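Local coordinates for type III effector Xcv3220-like C-terminal domain-containing protein (PDB 4FC9) that is the type III effector XopL, secreted into plant host cells, whose all-helical C-terminal domain probably acts as an E3 ubiquitin ligase, at residues Glu38-Ala43 against Gln160-Arg165; Pro55-Ala60 against Gly76-Leu81; Asp90-Gln95 against Arg176-Glu181. All coordinates share one frame; numbering follows the deposited sequence.

Interaction 1 of 3, residues Glu38-Ala43 against Gln160-Arg165; sequences EDTAQA and QMWKTR
Lys163 reaches across from helix 152-171 to Glu38 on helix 32-49, and its course from CB outward shows how one long side chain can serve two kinds of contact. At its base, Lys163 CB lies 4.0 Å from Ala41 CB; the two backbones come nearest here, Ala41 CA to Lys163 CA being 5.9 Å, consistent with the small side chain. Further along, Lys163 CD is 3.8 Å from the same Ala41 CB, so the aliphatic shaft runs past the alanine. The chain then bends at chi3, and Lys163 CE comes beside both carboxylate oxygens, 3.7 Å from Glu38 OE1. At the tip Lys163 NZ donates to Glu38 OE1 at 2.8 Å, a hydrogen bond that is part of a salt bridge, meeting the syn lone pair, on the side of the other oxygen; OE2 is more distant. The CB of Glu38 leaves the backbone away from helix 152-171, and a bend at chi2 (-65°) brings the carboxylate back obliquely to the lysine.

One residue earlier, Trp162 supplies the apolar half of the contact. With CG anti to the backbone N (chi1 -175°), its six-membered ring projects toward Thr40, and the CH2 corner sits 3.6 Å from Thr40 CG2. The threonine hydroxyl turns back to Arg36 O in its own helix, so the polar atom is spent locally, leaving the methyl to meet the indole obliquely. Ala41 N lies 4.1 Å from Trp162 CZ3. Ile37 and Met44 of helix 32-49, and Val184, also touch the Trp162 side chain.

The axes of the two segments approach to 9.6 Å and run at 168°, an antiparallel helix pair with an apolar seam of alanine, threonine and tryptophan bordered by a salt bridge, in an all-helical domain.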
loop_
_atom_site.group_PDB
_atom_site.type_symbol
_atom_site.label_atom_id
_atom_site.label_comp_id
_atom_site.label_asym_id
_atom_site.label_seq_id
_atom_site.Cartn_x
_atom_site.Cartn_y
_atom_site.Cartn_z
ATOM N N GLU A 38 -0.271 -4.695 -10.571
ATOM C CA GLU A 38 -1.265 -3.651 -10.758
ATOM C C GLU A 38 -2.666 -4.215 -10.976
ATOM O O GLU A 38 -3.619 -3.767 -10.347
ATOM C CB GLU A 38 -0.888 -2.749 -11.933
ATOM C CG GLU A 38 0.344 -1.886 -11.706
ATOM C CD GLU A 38 0.160 -0.857 -10.604
ATOM O OE1 GLU A 38 -0.994 -0.560 -10.220
ATOM O OE2 GLU A 38 1.184 -0.339 -10.120
ATOM N N ASP A 39 -2.793 -5.191 -11.868
ATOM C CA ASP A 39 -4.109 -5.731 -12.197
ATOM C C ASP A 39 -4.733 -6.410 -10.988
ATOM O O ASP A 39 -5.930 -6.276 -10.737
ATOM C CB ASP A 39 -4.022 -6.698 -13.374
ATOM C CG ASP A 39 -3.645 -6.005 -14.673
ATOM O OD1 ASP A 39 -3.834 -4.774 -14.773
ATOM O OD2 ASP A 39 -3.160 -6.689 -15.597
ATOM N N THR A 40 -3.909 -7.126 -10.232
ATOM C CA THR A 40 -4.367 -7.795 -9.023
ATOM C C THR A 40 -4.781 -6.785 -7.955
ATOM O O THR A 40 -5.846 -6.911 -7.346
ATOM C CB THR A 40 -3.280 -8.733 -8.459
ATOM O OG1 THR A 40 -3.021 -9.785 -9.395
ATOM C CG2 THR A 40 -3.718 -9.337 -7.135
ATOM N N ALA A 41 -3.937 -5.787 -7.724
ATOM C CA ALA A 41 -4.248 -4.751 -6.749
ATOM C C ALA A 41 -5.595 -4.117 -7.075
ATOM O O ALA A 41 -6.424 -3.916 -6.195
ATOM C CB ALA A 41 -3.148 -3.696 -6.712
ATOM N N GLN A 42 -5.818 -3.842 -8.353
ATOM C CA GLN A 42 -7.071 -3.253 -8.814
ATOM C C GLN A 42 -8.254 -4.171 -8.534
ATOM O O GLN A 42 -9.307 -3.713 -8.099
ATOM C CB GLN A 42 -6.990 -2.950 -10.310
ATOM C CG GLN A 42 -8.076 -2.031 -10.835
ATOM C CD GLN A 42 -7.886 -1.682 -12.310
ATOM O OE1 GLN A 42 -7.641 -0.527 -12.662
ATOM N NE2 GLN A 42 -8.002 -2.681 -13.176
ATOM N N ALA A 43 -8.076 -5.465 -8.791
ATOM C CA ALA A 43 -9.111 -6.460 -8.523
ATOM C C ALA A 43 -9.453 -6.520 -7.035
ATOM O O ALA A 43 -10.621 -6.630 -6.660
ATOM C CB ALA A 43 -8.665 -7.825 -9.015
ATOM N N GLN A 160 -3.648 -1.393 -0.489
ATOM C CA GLN A 160 -2.557 -0.476 -0.816
ATOM C C GLN A 160 -1.229 -1.056 -0.388
ATOM O O GLN A 160 -0.261 -1.032 -1.145
ATOM C CB GLN A 160 -2.731 0.874 -0.120
ATOM C CG GLN A 160 -3.571 1.867 -0.873
ATOM C CD GLN A 160 -3.248 3.292 -0.486
ATOM O OE1 GLN A 160 -3.229 3.631 0.692
ATOM N NE2 GLN A 160 -2.978 4.130 -1.474
HETATM N N MSE A 161 -1.186 -1.567 0.838
HETATM C CA MSE A 161 0.045 -2.127 1.354
HETATM C C MSE A 161 0.417 -3.411 0.635
HETATM O O MSE A 161 1.601 -3.714 0.473
HETATM C CB MSE A 161 -0.024 -2.375 2.856
HETATM C CG MSE A 161 1.359 -2.702 3.395
HETATM SE SE MSE A 161 1.454 -3.157 5.227
HETATM C CE MSE A 161 3.229 -3.988 5.202
ATOM N N TRP A 162 -0.589 -4.161 0.194
ATOM C CA TRP A 162 -0.302 -5.357 -0.575
ATOM C C TRP A 162 0.458 -4.982 -1.835
ATOM O O TRP A 162 1.476 -5.590 -2.155
ATOM C CB TRP A 162 -1.564 -6.130 -0.936
ATOM C CG TRP A 162 -1.228 -7.416 -1.631
ATOM C CD1 TRP A 162 -0.992 -8.628 -1.048
ATOM C CD2 TRP A 162 -1.050 -7.607 -3.040
ATOM N NE1 TRP A 162 -0.698 -9.566 -2.009
ATOM C CE2 TRP A 162 -0.727 -8.964 -3.240
ATOM C CE3 TRP A 162 -1.144 -6.765 -4.154
ATOM C CZ2 TRP A 162 -0.494 -9.497 -4.509
ATOM C CZ3 TRP A 162 -0.916 -7.295 -5.412
ATOM C CH2 TRP A 162 -0.594 -8.648 -5.579
ATOM N N LYS A 163 -0.035 -3.970 -2.542
ATOM C CA LYS A 163 0.657 -3.478 -3.723
ATOM C C LYS A 163 2.052 -2.991 -3.367
ATOM O O LYS A 163 3.017 -3.327 -4.043
ATOM C CB LYS A 163 -0.122 -2.352 -4.393
ATOM C CG LYS A 163 0.626 -1.731 -5.554
ATOM C CD LYS A 163 -0.326 -1.205 -6.600
ATOM C CE LYS A 163 -0.268 0.300 -6.681
ATOM N NZ LYS A 163 -1.158 0.813 -7.761
ATOM N N THR A 164 2.150 -2.213 -2.293
ATOM C CA THR A 164 3.427 -1.659 -1.846
ATOM C C THR A 164 4.490 -2.733 -1.633
ATOM O O THR A 164 5.607 -2.609 -2.127
ATOM C CB THR A 164 3.267 -0.835 -0.552
ATOM O OG1 THR A 164 2.516 0.350 -0.833
ATOM C CG2 THR A 164 4.625 -0.437 -0.001
ATOM N N ARG A 165 4.140 -3.790 -0.908
ATOM C CA ARG A 165 5.100 -4.844 -0.603
ATOM C C ARG A 165 5.449 -5.665 -1.845
ATOM O O ARG A 165 6.571 -6.148 -1.983
ATOM C CB ARG A 165 4.608 -5.736 0.551
ATOM C CG ARG A 165 3.414 -6.609 0.223
ATOM C CD ARG A 165 2.734 -7.162 1.478
ATOM N NE ARG A 165 3.590 -8.021 2.298
ATOM C CZ ARG A 165 3.852 -9.301 2.037
ATOM N NH1 ARG A 165 3.353 -9.883 0.955
ATOM N NH2 ARG A 165 4.629 -9.997 2.853
#

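Interaction 2 of 3, residues Pro55-Ala60 against Gly76-Leu81; sequences PFLEGA and GQVPAL
Phe56 and Leu57 press against Val78, Ala80 and Leu81 where helix 79-88 begins, a loop packed on a helix N-terminus with Val78 at the N-cap. The inner shell is apolar. Leu81 CD2 stands over the face of the Phe56 ring in a CH-pi contact, 3.8 Å from the centroid and only 11° off the ring normal, so the methyl is centred over the ring. Ala80 CB meets the same ring obliquely, 4.1 Å from Phe56 CD1. Val78 wedges in beside the base of the phenylalanine: its CG1, anti to the backbone N at chi1 179°, lies 4.0 Å from Phe56 CB and 3.8 Å from Leu57 CD2. The other branch, Val78 CG2, touches Leu57 CD1 at 3.9 Å, so each fork of the leucine meets one fork of the valine.

The next shell fixes these groups. Leu57 opens a type II beta turn that ends at Ala60, closed by the Ala60 N to Leu57 O hydrogen bond; Gly59 fills the position whose backbone angles would jam a side chain against the preceding carbonyl. Arg53 bonds through its guanidinium to the carbonyls of Gly59 and Ala60, at the end of the turn. Phe56 also packs on Ala158 and Val159 of helix 152-171 and on Met44 of helix 32-49, which ties this loop to those two helices, and Leu81 touches Leu155 and Ala158.

Pro79, coming directly after the N-cap, has no amide hydrogen to offer, a common choice in the first turn of a helix. The amide of Ala80 is satisfied by an ordered water. That molecule accepts from Ala80 N at 2.9 Å and donates to Phe56 O, also at 2.9 Å, a polar bridge set against an otherwise apolar contact.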
loop_
_atom_site.group_PDB
_atom_site.type_symbol
_atom_site.label_atom_id
_atom_site.label_comp_id
_atom_site.label_asym_id
_atom_site.label_seq_id
_atom_site.Cartn_x
_atom_site.Cartn_y
_atom_site.Cartn_z
ATOM N N PRO A 55 -10.702 -9.692 0.368
ATOM C CA PRO A 55 -9.840 -10.529 -0.476
ATOM C C PRO A 55 -8.733 -11.239 0.297
ATOM O O PRO A 55 -7.963 -11.996 -0.294
ATOM C CB PRO A 55 -9.225 -9.519 -1.449
ATOM C CG PRO A 55 -9.210 -8.242 -0.695
ATOM C CD PRO A 55 -10.468 -8.257 0.134
ATOM N N PHE A 56 -8.657 -10.998 1.599
ATOM C CA PHE A 56 -7.585 -11.554 2.409
ATOM C C PHE A 56 -7.977 -12.872 3.055
ATOM O O PHE A 56 -7.144 -13.545 3.656
ATOM C CB PHE A 56 -7.124 -10.536 3.455
ATOM C CG PHE A 56 -6.506 -9.302 2.854
ATOM C CD1 PHE A 56 -5.208 -9.325 2.378
ATOM C CD2 PHE A 56 -7.231 -8.127 2.746
ATOM C CE1 PHE A 56 -4.638 -8.192 1.809
ATOM C CE2 PHE A 56 -6.671 -6.990 2.181
ATOM C CZ PHE A 56 -5.371 -7.021 1.712
ATOM N N LEU A 57 -9.245 -13.240 2.919
ATOM C CA LEU A 57 -9.718 -14.515 3.439
ATOM C C LEU A 57 -10.244 -15.396 2.321
ATOM O O LEU A 57 -10.848 -14.909 1.366
ATOM C CB LEU A 57 -10.800 -14.308 4.501
ATOM C CG LEU A 57 -10.364 -13.739 5.851
ATOM C CD1 LEU A 57 -11.577 -13.390 6.688
ATOM C CD2 LEU A 57 -9.468 -14.720 6.588
ATOM N N GLU A 58 -9.999 -16.695 2.454
ATOM C CA GLU A 58 -10.494 -17.701 1.529
ATOM C C GLU A 58 -11.977 -17.505 1.226
ATOM O O GLU A 58 -12.798 -17.382 2.132
ATOM C CB GLU A 58 -10.257 -19.089 2.120
ATOM C CG GLU A 58 -10.584 -20.230 1.183
ATOM C CD GLU A 58 -10.346 -21.585 1.814
ATOM O OE1 GLU A 58 -10.126 -21.643 3.042
ATOM O OE2 GLU A 58 -10.381 -22.593 1.085
ATOM N N GLY A 59 -12.308 -17.450 -0.060
ATOM C CA GLY A 59 -13.681 -17.273 -0.497
ATOM C C GLY A 59 -14.148 -15.834 -0.550
ATOM O O GLY A 59 -15.278 -15.563 -0.943
ATOM N N ALA A 60 -13.273 -14.915 -0.155
ATOM C CA ALA A 60 -13.596 -13.491 -0.104
ATOM C C ALA A 60 -14.923 -13.189 0.597
ATOM O O ALA A 60 -15.853 -12.682 -0.026
ATOM C CB ALA A 60 -13.586 -12.898 -1.501
ATOM N N GLY A 76 -6.722 -8.286 13.476
ATOM C CA GLY A 76 -5.966 -9.319 14.152
ATOM C C GLY A 76 -6.520 -10.708 13.923
ATOM O O GLY A 76 -5.811 -11.696 14.089
ATOM N N GLN A 77 -7.795 -10.780 13.551
ATOM C CA GLN A 77 -8.472 -12.056 13.320
ATOM C C GLN A 77 -8.285 -12.557 11.891
ATOM O O GLN A 77 -8.717 -13.655 11.548
ATOM C CB GLN A 77 -9.959 -11.939 13.659
ATOM C CG GLN A 77 -10.231 -11.812 15.149
ATOM C CD GLN A 77 -11.649 -11.376 15.444
ATOM O OE1 GLN A 77 -12.164 -10.448 14.825
ATOM N NE2 GLN A 77 -12.291 -12.051 16.386
ATOM N N VAL A 78 -7.639 -11.742 11.064
ATOM C CA VAL A 78 -7.275 -12.155 9.715
ATOM C C VAL A 78 -5.757 -12.302 9.645
ATOM O O VAL A 78 -5.029 -11.320 9.773
ATOM C CB VAL A 78 -7.763 -11.139 8.659
ATOM C CG1 VAL A 78 -7.360 -11.579 7.267
ATOM C CG2 VAL A 78 -9.268 -10.970 8.743
ATOM N N PRO A 79 -5.274 -13.540 9.473
ATOM C CA PRO A 79 -3.840 -13.852 9.461
ATOM C C PRO A 79 -3.012 -12.975 8.522
ATOM O O PRO A 79 -1.973 -12.473 8.941
ATOM C CB PRO A 79 -3.816 -15.303 8.994
ATOM C CG PRO A 79 -5.083 -15.859 9.520
ATOM C CD PRO A 79 -6.095 -14.759 9.393
ATOM N N ALA A 80 -3.466 -12.794 7.284
ATOM C CA ALA A 80 -2.744 -11.975 6.320
ATOM C C ALA A 80 -2.579 -10.538 6.810
ATOM O O ALA A 80 -1.543 -9.911 6.580
ATOM C CB ALA A 80 -3.450 -11.999 4.969
ATOM N N LEU A 81 -3.602 -10.025 7.489
ATOM C CA LEU A 81 -3.585 -8.644 7.962
ATOM C C LEU A 81 -2.755 -8.514 9.227
ATOM O O LEU A 81 -2.094 -7.501 9.441
ATOM C CB LEU A 81 -4.998 -8.141 8.218
ATOM C CG LEU A 81 -5.928 -8.118 7.010
ATOM C CD1 LEU A 81 -7.284 -7.606 7.430
ATOM C CD2 LEU A 81 -5.337 -7.256 5.900
HETATM O O HOH W 1 -5.575 -14.350 6.013
#

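Interaction 3 of 3, residues Asp90-Gln95 against Arg176-Glu181; sequences DLEFLQ and RARFPE
Arg178 CG is anti to the backbone N (chi1 -174°) and the chain stays extended to NE, while Asp90 CG is likewise anti (chi1 173°); the two side chains approach from opposite directions. The guanidinium then grips the carboxylate side-on. Arg178 NE donates to the syn lone pair of Asp90 OD1 at 2.8 Å, with the oxygen tilted out of the guanidinium plane, while Arg178 NH2 donates to Asp90 OD2 at 3.0 Å, in plane and straighter (161°). Asp90 OD2 has a second donor, Glu92 N at 3.2 Å, arriving on the other face of the carboxylate plane; this is the N-cap bond of helix 91-101, so the cap also holds the carboxylate for the arginine. Glu92 brings its carboxylate over a guanidinium face, tilted and offset toward the rim, OE1 3.4 Å from Arg178 NE, a contact of charges alone to which no N-H points.

Next to this network, Phe93 turns its ring edge to the face of Phe179, planes almost perpendicular and centroids 5.7 Å apart. Phe93 CB is 3.6 Å from Phe179 CZ, and Arg178 CG lies over the other face of Phe179. The loop after helix 152-171 is thereby fastened to the start of helix 91-101, with Phe93 reaching on to Met161 and Ile168 of helix 152-171, and Phe179 touching Arg165 there and Glu87 of helix 79-88.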
loop_
_atom_site.group_PDB
_atom_site.type_symbol
_atom_site.label_atom_id
_atom_site.label_comp_id
_atom_site.label_asym_id
_atom_site.label_seq_id
_atom_site.Cartn_x
_atom_site.Cartn_y
_atom_site.Cartn_z
ATOM N N ASP A 90 8.067 -2.800 10.678
ATOM C CA ASP A 90 9.436 -3.264 10.476
ATOM C C ASP A 90 10.313 -2.209 9.799
ATOM O O ASP A 90 9.957 -1.668 8.756
ATOM C CB ASP A 90 9.429 -4.561 9.664
ATOM C CG ASP A 90 10.816 -5.018 9.276
ATOM O OD1 ASP A 90 10.941 -5.660 8.213
ATOM O OD2 ASP A 90 11.776 -4.750 10.028
ATOM N N LEU A 91 11.469 -1.936 10.398
ATOM C CA LEU A 91 12.384 -0.920 9.895
ATOM C C LEU A 91 12.848 -1.195 8.482
ATOM O O LEU A 91 13.096 -0.271 7.712
ATOM C CB LEU A 91 13.615 -0.840 10.786
ATOM C CG LEU A 91 13.373 -0.465 12.240
ATOM C CD1 LEU A 91 14.707 -0.411 12.967
ATOM C CD2 LEU A 91 12.626 0.859 12.327
ATOM N N GLU A 92 12.997 -2.470 8.151
ATOM C CA GLU A 92 13.484 -2.845 6.835
ATOM C C GLU A 92 12.425 -2.542 5.791
ATOM O O GLU A 92 12.742 -2.114 4.683
ATOM C CB GLU A 92 13.870 -4.319 6.808
ATOM C CG GLU A 92 14.650 -4.747 8.043
ATOM C CD GLU A 92 15.816 -5.655 7.718
ATOM O OE1 GLU A 92 15.960 -6.044 6.540
ATOM O OE2 GLU A 92 16.590 -5.975 8.645
ATOM N N PHE A 93 11.164 -2.752 6.156
ATOM C CA PHE A 93 10.059 -2.407 5.275
ATOM C C PHE A 93 9.969 -0.899 5.086
ATOM O O PHE A 93 9.870 -0.409 3.964
ATOM C CB PHE A 93 8.734 -2.938 5.821
ATOM C CG PHE A 93 7.535 -2.477 5.039
ATOM C CD1 PHE A 93 7.158 -3.129 3.872
ATOM C CD2 PHE A 93 6.789 -1.383 5.464
ATOM C CE1 PHE A 93 6.058 -2.700 3.144
ATOM C CE2 PHE A 93 5.690 -0.947 4.741
ATOM C CZ PHE A 93 5.324 -1.607 3.581
ATOM N N LEU A 94 10.007 -0.165 6.191
ATOM C CA LEU A 94 9.904 1.288 6.145
ATOM C C LEU A 94 11.061 1.906 5.366
ATOM O O LEU A 94 10.889 2.906 4.665
ATOM C CB LEU A 94 9.822 1.859 7.562
ATOM C CG LEU A 94 8.613 1.361 8.361
ATOM C CD1 LEU A 94 8.699 1.795 9.818
ATOM C CD2 LEU A 94 7.311 1.841 7.724
ATOM N N GLN A 95 12.235 1.295 5.480
ATOM C CA GLN A 95 13.400 1.721 4.713
ATOM C C GLN A 95 13.140 1.576 3.213
ATOM O O GLN A 95 13.471 2.471 2.440
ATOM C CB GLN A 95 14.634 0.911 5.113
ATOM C CG GLN A 95 15.963 1.617 4.870
ATOM C CD GLN A 95 16.351 2.575 5.990
ATOM O OE1 GLN A 95 16.972 2.179 6.982
ATOM N NE2 GLN A 95 15.997 3.845 5.826
ATOM N N ARG A 176 11.806 -11.053 -0.921
ATOM C CA ARG A 176 10.664 -11.957 -0.888
ATOM C C ARG A 176 10.702 -12.836 0.356
ATOM O O ARG A 176 9.662 -13.151 0.939
ATOM C CB ARG A 176 10.607 -12.818 -2.155
ATOM C CG ARG A 176 9.527 -13.898 -2.133
ATOM C CD ARG A 176 8.163 -13.323 -1.759
ATOM N NE ARG A 176 7.432 -12.815 -2.911
ATOM C CZ ARG A 176 6.422 -11.957 -2.832
ATOM N NH1 ARG A 176 5.809 -11.558 -3.934
ATOM N NH2 ARG A 176 6.027 -11.495 -1.654
ATOM N N ALA A 177 11.901 -13.227 0.767
ATOM C CA ALA A 177 12.045 -14.051 1.959
ATOM C C ALA A 177 11.533 -13.311 3.189
ATOM O O ALA A 177 11.001 -13.927 4.110
ATOM C CB ALA A 177 13.488 -14.469 2.146
ATOM N N ARG A 178 11.683 -11.989 3.191
ATOM C CA ARG A 178 11.277 -11.169 4.331
ATOM C C ARG A 178 9.797 -10.820 4.278
ATOM O O ARG A 178 9.126 -10.703 5.306
ATOM C CB ARG A 178 12.110 -9.889 4.384
ATOM C CG ARG A 178 11.851 -9.046 5.615
ATOM C CD ARG A 178 13.010 -8.108 5.887
ATOM N NE ARG A 178 12.888 -7.455 7.186
ATOM C CZ ARG A 178 13.241 -8.016 8.338
ATOM N NH1 ARG A 178 13.728 -9.250 8.354
ATOM N NH2 ARG A 178 13.102 -7.347 9.476
ATOM N N PHE A 179 9.297 -10.644 3.062
ATOM C CA PHE A 179 7.903 -10.306 2.839
ATOM C C PHE A 179 7.305 -11.373 1.949
ATOM O O PHE A 179 7.258 -11.220 0.728
ATOM C CB PHE A 179 7.792 -8.926 2.197
ATOM C CG PHE A 179 8.584 -7.870 2.916
ATOM C CD1 PHE A 179 8.501 -7.747 4.297
ATOM C CD2 PHE A 179 9.433 -7.029 2.220
ATOM C CE1 PHE A 179 9.233 -6.793 4.968
ATOM C CE2 PHE A 179 10.170 -6.070 2.885
ATOM C CZ PHE A 179 10.070 -5.952 4.261
ATOM N N PRO A 180 6.857 -12.470 2.572
ATOM C CA PRO A 180 6.369 -13.680 1.907
ATOM C C PRO A 180 5.166 -13.392 1.029
ATOM O O PRO A 180 4.449 -12.418 1.244
ATOM C CB PRO A 180 5.936 -14.570 3.076
ATOM C CG PRO A 180 6.660 -14.039 4.259
ATOM C CD PRO A 180 6.749 -12.572 4.038
ATOM N N GLU A 181 4.956 -14.237 0.032
ATOM C CA GLU A 181 3.752 -14.136 -0.758
ATOM C C GLU A 181 2.569 -14.405 0.145
ATOM O O GLU A 181 2.610 -15.295 0.994
ATOM C CB GLU A 181 3.771 -15.137 -1.903
ATOM C CG GLU A 181 4.344 -14.582 -3.179
ATOM C CD GLU A 181 4.018 -15.448 -4.370
ATOM O OE1 GLU A 181 2.869 -15.381 -4.852
ATOM O OE2 GLU A 181 4.907 -16.201 -4.818
#

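The three contacts bring together four of the five helices. Interactions 1 and 3 have centres about 16 Å apart; interaction 1 uses helix 152-171, interaction 3 the loop that follows it, and they touch where Arg165 NH1 lies 2.8 Å from Pro180 O, a probable hydrogen bond. Interaction 2, its centre about 15 Å from that of interaction 1 and about 19 Å from that of interaction 3, is nested in the loop that interaction 1 closes and precedes interaction 3. Since the segments of interactions 1 and 3 alternate along the chain, parts far apart in sequence are brought together within one helical domain, with helix 152-171 neighbouring all three contacts.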